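Local coordinates for protein endoglucanase (Clostridium thermocellum, PDB 2C24) that probably binds beta-glucan chains, including xyloglucan, through its family 30 carbohydrate-binding module, the part of a large cellulosomal cellulase described here, at residues D18-K23 / D182-S187; E37-G42 / T58-V63. All coordinates share one frame; numbering follows the deposited sequence.

Interaction 1: residues D18-K23 / D182-S187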
ATOM      1  N   ASP A  18       8.730  13.169   5.966  1.00 39.61           N
ATOM      2  CA  ASP A  18       8.232  11.854   5.588  1.00 38.91           C
ATOM      3  C   ASP A  18       6.800  11.659   6.084  1.00 38.24           C
ATOM      4  O   ASP A  18       6.416  12.211   7.121  1.00 38.33           O
ATOM      5  CB  ASP A  18       9.132  10.756   6.163  1.00 39.16           C
ATOM      6  CG  ASP A  18      10.484  10.674   5.468  1.00 40.04           C
ATOM      7  OD1 ASP A  18      11.258   9.739   5.779  1.00 40.66           O
ATOM      8  OD2 ASP A  18      10.775  11.532   4.608  1.00 41.06           O
ATOM      9  N   VAL A  19       6.012  10.897   5.330  1.00 37.19           N
ATOM     10  CA  VAL A  19       4.669  10.522   5.764  1.00 36.39           C
ATOM     11  C   VAL A  19       4.685   9.025   6.040  1.00 35.88           C
ATOM     12  O   VAL A  19       4.700   8.208   5.114  1.00 35.74           O
ATOM     13  CB  VAL A  19       3.578  10.893   4.724  1.00 36.52           C
ATOM     14  CG1 VAL A  19       2.184  10.529   5.242  1.00 36.36           C
ATOM     15  CG2 VAL A  19       3.642  12.382   4.388  1.00 36.28           C
ATOM     16  N   GLN A  20       4.714   8.675   7.323  1.00 35.08           N
ATOM     17  CA  GLN A  20       4.828   7.284   7.737  1.00 34.47           C
ATOM     18  C   GLN A  20       3.490   6.571   7.589  1.00 33.82           C
ATOM     19  O   GLN A  20       2.461   7.059   8.055  1.00 33.77           O
ATOM     20  CB  GLN A  20       5.323   7.193   9.186  1.00 34.68           C
ATOM     21  CG  GLN A  20       6.008   5.878   9.526  1.00 35.14           C
ATOM     22  CD  GLN A  20       7.355   5.720   8.831  1.00 35.99           C
ATOM     23  OE1 GLN A  20       8.168   6.644   8.807  1.00 37.35           O
ATOM     24  NE2 GLN A  20       7.593   4.542   8.263  1.00 35.47           N
ATOM     25  N   ILE A  21       3.516   5.424   6.922  1.00 33.20           N
ATOM     26  CA  ILE A  21       2.320   4.606   6.741  1.00 32.58           C
ATOM     27  C   ILE A  21       2.356   3.431   7.714  1.00 32.41           C
ATOM     28  O   ILE A  21       1.407   3.217   8.476  1.00 32.62           O
ATOM     29  CB  ILE A  21       2.149   4.152   5.259  1.00 32.46           C
ATOM     30  CG1 ILE A  21       1.853   5.374   4.374  1.00 32.32           C
ATOM     31  CG2 ILE A  21       1.036   3.106   5.130  1.00 32.06           C
ATOM     32  CD1 ILE A  21       1.969   5.137   2.875  1.00 32.23           C
ATOM     33  N   PHE A  22       3.453   2.682   7.690  1.00 32.05           N
ATOM     34  CA  PHE A  22       3.692   1.639   8.678  1.00 32.11           C
ATOM     35  C   PHE A  22       5.086   1.785   9.282  1.00 32.46           C
ATOM     36  O   PHE A  22       6.065   1.969   8.553  1.00 32.40           O
ATOM     37  CB  PHE A  22       3.522   0.240   8.073  1.00 31.77           C
ATOM     38  CG  PHE A  22       3.995  -0.869   8.976  1.00 31.18           C
ATOM     39  CD1 PHE A  22       3.241  -1.254  10.085  1.00 30.43           C
ATOM     40  CD2 PHE A  22       5.202  -1.518   8.731  1.00 30.51           C
ATOM     41  CE1 PHE A  22       3.677  -2.272  10.927  1.00 29.50           C
ATOM     42  CE2 PHE A  22       5.647  -2.534   9.570  1.00 30.06           C
ATOM     43  CZ  PHE A  22       4.880  -2.912  10.671  1.00 30.29           C
ATOM     44  N   LYS A  23       5.162   1.703  10.612  1.00 32.71           N
ATOM     45  CA  LYS A  23       6.444   1.719  11.322  1.00 33.04           C
ATOM     46  C   LYS A  23       6.596   0.506  12.245  1.00 32.68           C
ATOM     47  O   LYS A  23       7.442  -0.360  12.010  1.00 32.82           O
ATOM     48  CB  LYS A  23       6.619   3.026  12.111  1.00 33.10           C
ATOM     49  CG  LYS A  23       8.057   3.304  12.567  1.00 33.75           C
ATOM     50  CD  LYS A  23       8.099   4.393  13.641  1.00 34.19           C
ATOM     51  CE  LYS A  23       9.534   4.794  13.985  1.00 36.57           C
ATOM     52  NZ  LYS A  23       9.625   5.558  15.270  1.00 36.56           N
ATOM     53  N   ASP A 182       8.813  -0.412   7.058  1.00 32.13           N
ATOM     54  CA  ASP A 182       9.041   1.035   6.932  1.00 32.79           C
ATOM     55  C   ASP A 182       8.345   1.651   5.706  1.00 32.83           C
ATOM     56  O   ASP A 182       9.001   2.210   4.819  1.00 32.76           O
ATOM     57  CB  ASP A 182      10.558   1.333   6.916  1.00 33.09           C
ATOM     58  CG  ASP A 182      10.882   2.788   7.224  1.00 34.82           C
ATOM     59  OD1 ASP A 182      11.996   3.235   6.878  1.00 37.37           O
ATOM     60  OD2 ASP A 182      10.035   3.492   7.815  1.00 37.38           O
ATOM     61  N   ILE A 183       7.017   1.547   5.658  1.00 32.94           N
ATOM     62  CA  ILE A 183       6.261   2.116   4.549  1.00 32.93           C
ATOM     63  C   ILE A 183       6.079   3.612   4.789  1.00 33.40           C
ATOM     64  O   ILE A 183       5.575   4.029   5.833  1.00 33.06           O
ATOM     65  CB  ILE A 183       4.900   1.408   4.318  1.00 33.07           C
ATOM     66  CG1 ILE A 183       5.079  -0.116   4.294  1.00 32.78           C
ATOM     67  CG2 ILE A 183       4.265   1.890   3.009  1.00 32.48           C
ATOM     68  CD1 ILE A 183       3.778  -0.897   4.373  1.00 32.66           C
ATOM     69  N   LYS A 184       6.507   4.410   3.813  1.00 34.07           N
ATOM     70  CA  LYS A 184       6.546   5.862   3.951  1.00 34.93           C
ATOM     71  C   LYS A 184       6.450   6.579   2.601  1.00 35.49           C
ATOM     72  O   LYS A 184       6.823   6.022   1.565  1.00 35.14           O
ATOM     73  CB  LYS A 184       7.821   6.297   4.698  1.00 34.75           C
ATOM     74  CG  LYS A 184       9.136   5.853   4.047  1.00 35.16           C
ATOM     75  CD  LYS A 184      10.335   6.149   4.941  1.00 35.74           C
ATOM     76  CE  LYS A 184      11.669   5.864   4.242  1.00 37.60           C
ATOM     77  NZ  LYS A 184      11.867   4.424   3.873  1.00 38.27           N
ATOM     78  N   ILE A 185       5.924   7.804   2.634  1.00 36.53           N
ATOM     79  CA  ILE A 185       5.959   8.718   1.500  1.00 38.03           C
ATOM     80  C   ILE A 185       7.048   9.758   1.765  1.00 39.27           C
ATOM     81  O   ILE A 185       7.003  10.469   2.773  1.00 38.99           O
ATOM     82  CB  ILE A 185       4.604   9.457   1.289  1.00 38.05           C
ATOM     83  CG1 ILE A 185       3.436   8.474   1.106  1.00 38.19           C
ATOM     84  CG2 ILE A 185       4.695  10.456   0.123  1.00 38.06           C
ATOM     85  CD1 ILE A 185       3.587   7.505  -0.056  1.00 38.27           C
ATOM     86  N   THR A 186       8.023   9.837   0.864  1.00 41.09           N
ATOM     87  CA  THR A 186       9.137  10.771   1.010  1.00 43.02           C
ATOM     88  C   THR A 186       9.211  11.724  -0.178  1.00 44.41           C
ATOM     89  O   THR A 186       8.659  11.443  -1.240  1.00 44.71           O
ATOM     90  CB  THR A 186      10.489  10.028   1.123  1.00 43.01           C
ATOM     91  OG1 THR A 186      10.790   9.389  -0.123  1.00 43.21           O
ATOM     92  CG2 THR A 186      10.460   8.982   2.236  1.00 43.03           C
ATOM     93  N   SER A 187       9.883  12.856   0.011  1.00 46.23           N
ATOM     94  CA  SER A 187      10.222  13.749  -1.095  1.00 47.82           C
ATOM     95  C   SER A 187      11.529  14.481  -0.813  1.00 49.15           C
ATOM     96  O   SER A 187      11.639  15.215   0.174  1.00 49.25           O
ATOM     97  CB  SER A 187       9.102  14.756  -1.368  1.00 47.67           C
ATOM     98  OG  SER A 187       9.395  15.523  -2.526  1.00 47.38           O
TER
HETATM   99  O   HOH W   1      11.114  13.366   2.796  1.00 39.41           O
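Val19 and Ile185 form a hydrogen-bonded antiparallel pair: Val19 N donates to Ile185 O, Ile185 N returns a bond to Val19 O, and both are 2.8 Å long and close to straight. Gln20 and Lys184 follow as a non-hydrogen-bonded pair, after which the chain turns a corner at Ile21. There Ile183 O accepts twice from one face of its carbonyl plane, from Ile21 N at 2.7 Å and Phe22 N at 3.1 Å; both amide N-H groups at the corner turn to this one oxygen, and Ile183 N returns a weak bond to Phe22 O.

From Gln20 CB, CG stands anti to the backbone N, and the bend at chi2 (69°) brings the amide across to Asp182 on the partner strand. CG passes 4.2 Å from Ile183 O, CD comes within 3.6 Å of Asp182 OD2, and OE1 lies alongside Lys184 CB. NE2 ends the chain with two bonds, to Asp182 OD2 (2.7 Å) and to Phe22 O (3.0 Å). The amide and carboxylate planes are only 4° apart.

This pairing joins the N-terminal strand to the last strand of a beta-sandwich, where strand 94-101 borders 182-187 along its other edge. On the inward face, Ile21 CB packs on Ile183 CG2 at 3.8 Å, and Leu166 of the facing sheet touches both isoleucines. On the opposite face, Lys184 NZ meets Asp182 OD1 from above the carboxylate plane in a salt bridge within the strand.

Interaction 2: residues E37-G42 / T58-V63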
ATOM      1  N   GLU A  37     -10.207 -15.164   2.299  1.00 31.02           N
ATOM      2  CA  GLU A  37      -8.898 -15.653   1.841  1.00 30.96           C
ATOM      3  C   GLU A  37      -7.760 -14.804   2.400  1.00 30.40           C
ATOM      4  O   GLU A  37      -6.699 -15.328   2.744  1.00 30.70           O
ATOM      5  CB  GLU A  37      -8.795 -15.652   0.309  1.00 31.23           C
ATOM      6  CG  GLU A  37     -10.069 -15.969  -0.444  1.00 33.18           C
ATOM      7  CD  GLU A  37     -10.944 -14.746  -0.677  1.00 35.01           C
ATOM      8  OE1 GLU A  37     -10.814 -14.105  -1.744  1.00 35.60           O
ATOM      9  OE2 GLU A  37     -11.760 -14.428   0.211  1.00 35.85           O
ATOM     10  N   LEU A  38      -7.982 -13.491   2.466  1.00 29.74           N
ATOM     11  CA  LEU A  38      -7.002 -12.560   3.019  1.00 28.98           C
ATOM     12  C   LEU A  38      -6.989 -12.638   4.539  1.00 28.75           C
ATOM     13  O   LEU A  38      -8.034 -12.526   5.180  1.00 28.75           O
ATOM     14  CB  LEU A  38      -7.309 -11.125   2.571  1.00 28.84           C
ATOM     15  CG  LEU A  38      -6.380 -10.000   3.041  1.00 28.39           C
ATOM     16  CD1 LEU A  38      -4.997 -10.138   2.421  1.00 27.12           C
ATOM     17  CD2 LEU A  38      -6.985  -8.641   2.713  1.00 28.41           C
ATOM     18  N   GLU A  39      -5.799 -12.819   5.102  1.00 28.54           N
ATOM     19  CA  GLU A  39      -5.613 -12.829   6.548  1.00 28.36           C
ATOM     20  C   GLU A  39      -5.699 -11.422   7.133  1.00 28.12           C
ATOM     21  O   GLU A  39      -4.918 -10.533   6.776  1.00 28.08           O
ATOM     22  CB  GLU A  39      -4.266 -13.450   6.913  1.00 28.45           C
ATOM     23  CG  GLU A  39      -4.096 -13.644   8.414  1.00 29.34           C
ATOM     24  CD  GLU A  39      -2.666 -13.883   8.822  1.00 29.99           C
ATOM     25  OE1 GLU A  39      -1.776 -13.846   7.949  1.00 31.01           O
ATOM     26  OE2 GLU A  39      -2.431 -14.100  10.027  1.00 31.22           O
ATOM     27  N   THR A  40      -6.655 -11.233   8.035  1.00 27.89           N
ATOM     28  CA  THR A  40      -6.839  -9.965   8.730  1.00 27.44           C
ATOM     29  C   THR A  40      -7.161 -10.212  10.195  1.00 27.39           C
ATOM     30  O   THR A  40      -7.639 -11.290  10.566  1.00 27.29           O
ATOM     31  CB  THR A  40      -8.014  -9.141   8.140  1.00 27.48           C
ATOM     32  OG1 THR A  40      -9.244  -9.859   8.322  1.00 27.14           O
ATOM     33  CG2 THR A  40      -7.803  -8.857   6.654  1.00 27.07           C
ATOM     34  N   ILE A  41      -6.900  -9.193  11.011  1.00 27.20           N
ATOM     35  CA  ILE A  41      -7.318  -9.155  12.405  1.00 27.04           C
ATOM     36  C   ILE A  41      -7.866  -7.753  12.709  1.00 26.67           C
ATOM     37  O   ILE A  41      -7.205  -6.747  12.444  1.00 26.70           O
ATOM     38  CB  ILE A  41      -6.164  -9.586  13.365  1.00 27.07           C
ATOM     39  CG1 ILE A  41      -6.625  -9.560  14.827  1.00 27.18           C
ATOM     40  CG2 ILE A  41      -4.886  -8.764  13.118  1.00 27.29           C
ATOM     41  CD1 ILE A  41      -5.634 -10.171  15.802  1.00 27.53           C
ATOM     42  N   GLY A  42      -9.087  -7.697  13.240  1.00 26.24           N
ATOM     43  CA  GLY A  42      -9.805  -6.436  13.422  1.00 25.74           C
ATOM     44  C   GLY A  42      -9.968  -5.683  12.112  1.00 25.51           C
ATOM     45  O   GLY A  42      -9.834  -4.460  12.070  1.00 25.39           O
ATOM     46  N   THR A  58       7.089  -6.375  11.293  1.00 33.77           N
ATOM     47  CA  THR A  58       6.696  -6.189   9.894  1.00 33.36           C
ATOM     48  C   THR A  58       5.182  -6.315   9.676  1.00 33.09           C
ATOM     49  O   THR A  58       4.458  -6.825  10.534  1.00 33.02           O
ATOM     50  CB  THR A  58       7.438  -7.170   8.960  1.00 33.26           C
ATOM     51  OG1 THR A  58       7.224  -8.513   9.406  1.00 33.39           O
ATOM     52  CG2 THR A  58       8.925  -6.868   8.940  1.00 32.99           C
ATOM     53  N   LEU A  59       4.712  -5.842   8.524  1.00 32.72           N
ATOM     54  CA  LEU A  59       3.298  -5.923   8.177  1.00 32.30           C
ATOM     55  C   LEU A  59       3.082  -7.060   7.185  1.00 32.43           C
ATOM     56  O   LEU A  59       3.716  -7.101   6.128  1.00 32.31           O
ATOM     57  CB  LEU A  59       2.818  -4.594   7.596  1.00 32.17           C
ATOM     58  CG  LEU A  59       1.317  -4.302   7.524  1.00 31.64           C
ATOM     59  CD1 LEU A  59       0.733  -4.005   8.904  1.00 30.59           C
ATOM     60  CD2 LEU A  59       1.096  -3.128   6.598  1.00 31.20           C
ATOM     61  N   ARG A  60       2.176  -7.970   7.534  1.00 32.51           N
ATOM     62  CA  ARG A  60       1.965  -9.199   6.779  1.00 32.98           C
ATOM     63  C   ARG A  60       0.756  -9.123   5.842  1.00 33.11           C
ATOM     64  O   ARG A  60      -0.393  -9.079   6.289  1.00 33.11           O
ATOM     65  CB  ARG A  60       1.819 -10.374   7.752  1.00 32.89           C
ATOM     66  CG  ARG A  60       1.866 -11.775   7.135  1.00 33.40           C
ATOM     67  CD  ARG A  60       1.306 -12.811   8.127  1.00 33.52           C
ATOM     68  NE  ARG A  60       1.946 -12.683   9.439  1.00 34.92           N
ATOM     69  CZ  ARG A  60       1.345 -12.865  10.610  1.00 35.36           C
ATOM     70  NH1 ARG A  60       0.059 -13.195  10.677  1.00 34.42           N
ATOM     71  NH2 ARG A  60       2.045 -12.710  11.727  1.00 37.13           N
ATOM     72  N   LEU A  61       1.030  -9.103   4.539  1.00 33.54           N
ATOM     73  CA  LEU A  61      -0.005  -9.281   3.522  1.00 33.85           C
ATOM     74  C   LEU A  61      -0.013 -10.746   3.085  1.00 34.35           C
ATOM     75  O   LEU A  61       0.905 -11.205   2.405  1.00 34.51           O
ATOM     76  CB  LEU A  61       0.233  -8.346   2.327  1.00 33.64           C
ATOM     77  CG  LEU A  61      -0.747  -8.425   1.147  1.00 33.79           C
ATOM     78  CD1 LEU A  61      -2.151  -7.996   1.559  1.00 33.32           C
ATOM     79  CD2 LEU A  61      -0.258  -7.592  -0.039  1.00 33.73           C
ATOM     80  N   ASN A  62      -1.055 -11.473   3.483  1.00 35.20           N
ATOM     81  CA  ASN A  62      -1.133 -12.917   3.279  1.00 36.13           C
ATOM     82  C   ASN A  62      -2.513 -13.369   2.799  1.00 36.91           C
ATOM     83  O   ASN A  62      -3.468 -13.417   3.582  1.00 36.72           O
ATOM     84  CB  ASN A  62      -0.734 -13.637   4.580  1.00 36.28           C
ATOM     85  CG  ASN A  62      -0.902 -15.163   4.513  1.00 36.75           C
ATOM     86  OD1 ASN A  62      -1.142 -15.805   5.536  1.00 36.96           O
ATOM     87  ND2 ASN A  62      -0.765 -15.742   3.322  1.00 36.57           N
ATOM     88  N   VAL A  63      -2.616 -13.685   1.509  1.00 37.99           N
ATOM     89  CA  VAL A  63      -3.798 -14.369   0.982  1.00 39.27           C
ATOM     90  C   VAL A  63      -3.558 -15.879   1.086  1.00 40.25           C
ATOM     91  O   VAL A  63      -2.523 -16.393   0.636  1.00 40.44           O
ATOM     92  CB  VAL A  63      -4.187 -13.893  -0.448  1.00 39.25           C
ATOM     93  CG1 VAL A  63      -3.017 -13.971  -1.388  1.00 39.95           C
ATOM     94  CG2 VAL A  63      -5.366 -14.695  -1.004  1.00 39.62           C
TER
HETATM   95  O   HOH W   2      -2.547 -10.458   5.566  1.00 27.58           O
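Arg60 meets Glu39 between strand 58-63 and the loop 37-42. Its NH1 lies 2.7 Å from Glu39 OE2 in a salt bridge; the N-H...O angle of 117° makes this a weak hydrogen bond, and the link to OE1 is weak too. Glu39 stands at the guanidinium edge, with the two planes 22° apart. A bend at chi3 (-51°) turns the Arg60 head, which is thus shared by two carboxylates, Glu39 at NH1 and Asp48 at NE.

On the other side of the strand from Arg60, Leu61 CD1 touches Leu38 CD1 at 3.7 Å. Asn62 contributes its backbone O, which takes Glu39 N at 2.8 Å nearly along the C=O axis. Its side-chain OD1 sits 3.2 Å from Glu39 OE1, a pair of acceptors without a bond, while ND2 is engaged by Phe176 O. Water 2 accepts from Asn62 N and donates to Glu39 O and Arg60 O, bridging the two backbones beside that direct bond.

Val63 closes the walk, its CG2 3.8 Å from Glu37 CB. Through one backbone bridge, Leu38 with Val63, and the water, loop 37-42, running from strand 29-33 of one sheet to strand 47-48 of the other, docks on strand 56-63 of the beta-sandwich.

The two contacts lie about 20 Å apart, centre to centre, and reach the same antiparallel sheet, in which strands 56-63 and 176-186 are neighbours. Along the chain, interaction 2 is nested inside the long loop closed by interaction 1: 18-23 comes first, then 37-42 and 58-63, and 182-187 last. Interaction 1 brings the two ends of the module together, whereas interaction 2 fastens the crossing between the two sheets to strand 56-63. They also touch directly, since Phe22 CZ lies 3.6 Å from Thr58 C and Ile183 CD1 is 4.1 Å from Leu59 CD2. Strands 19-22 and 56-63 both pair with 176-186, so the long last strand links the two contacts within one sheet of the carbohydrate-binding module.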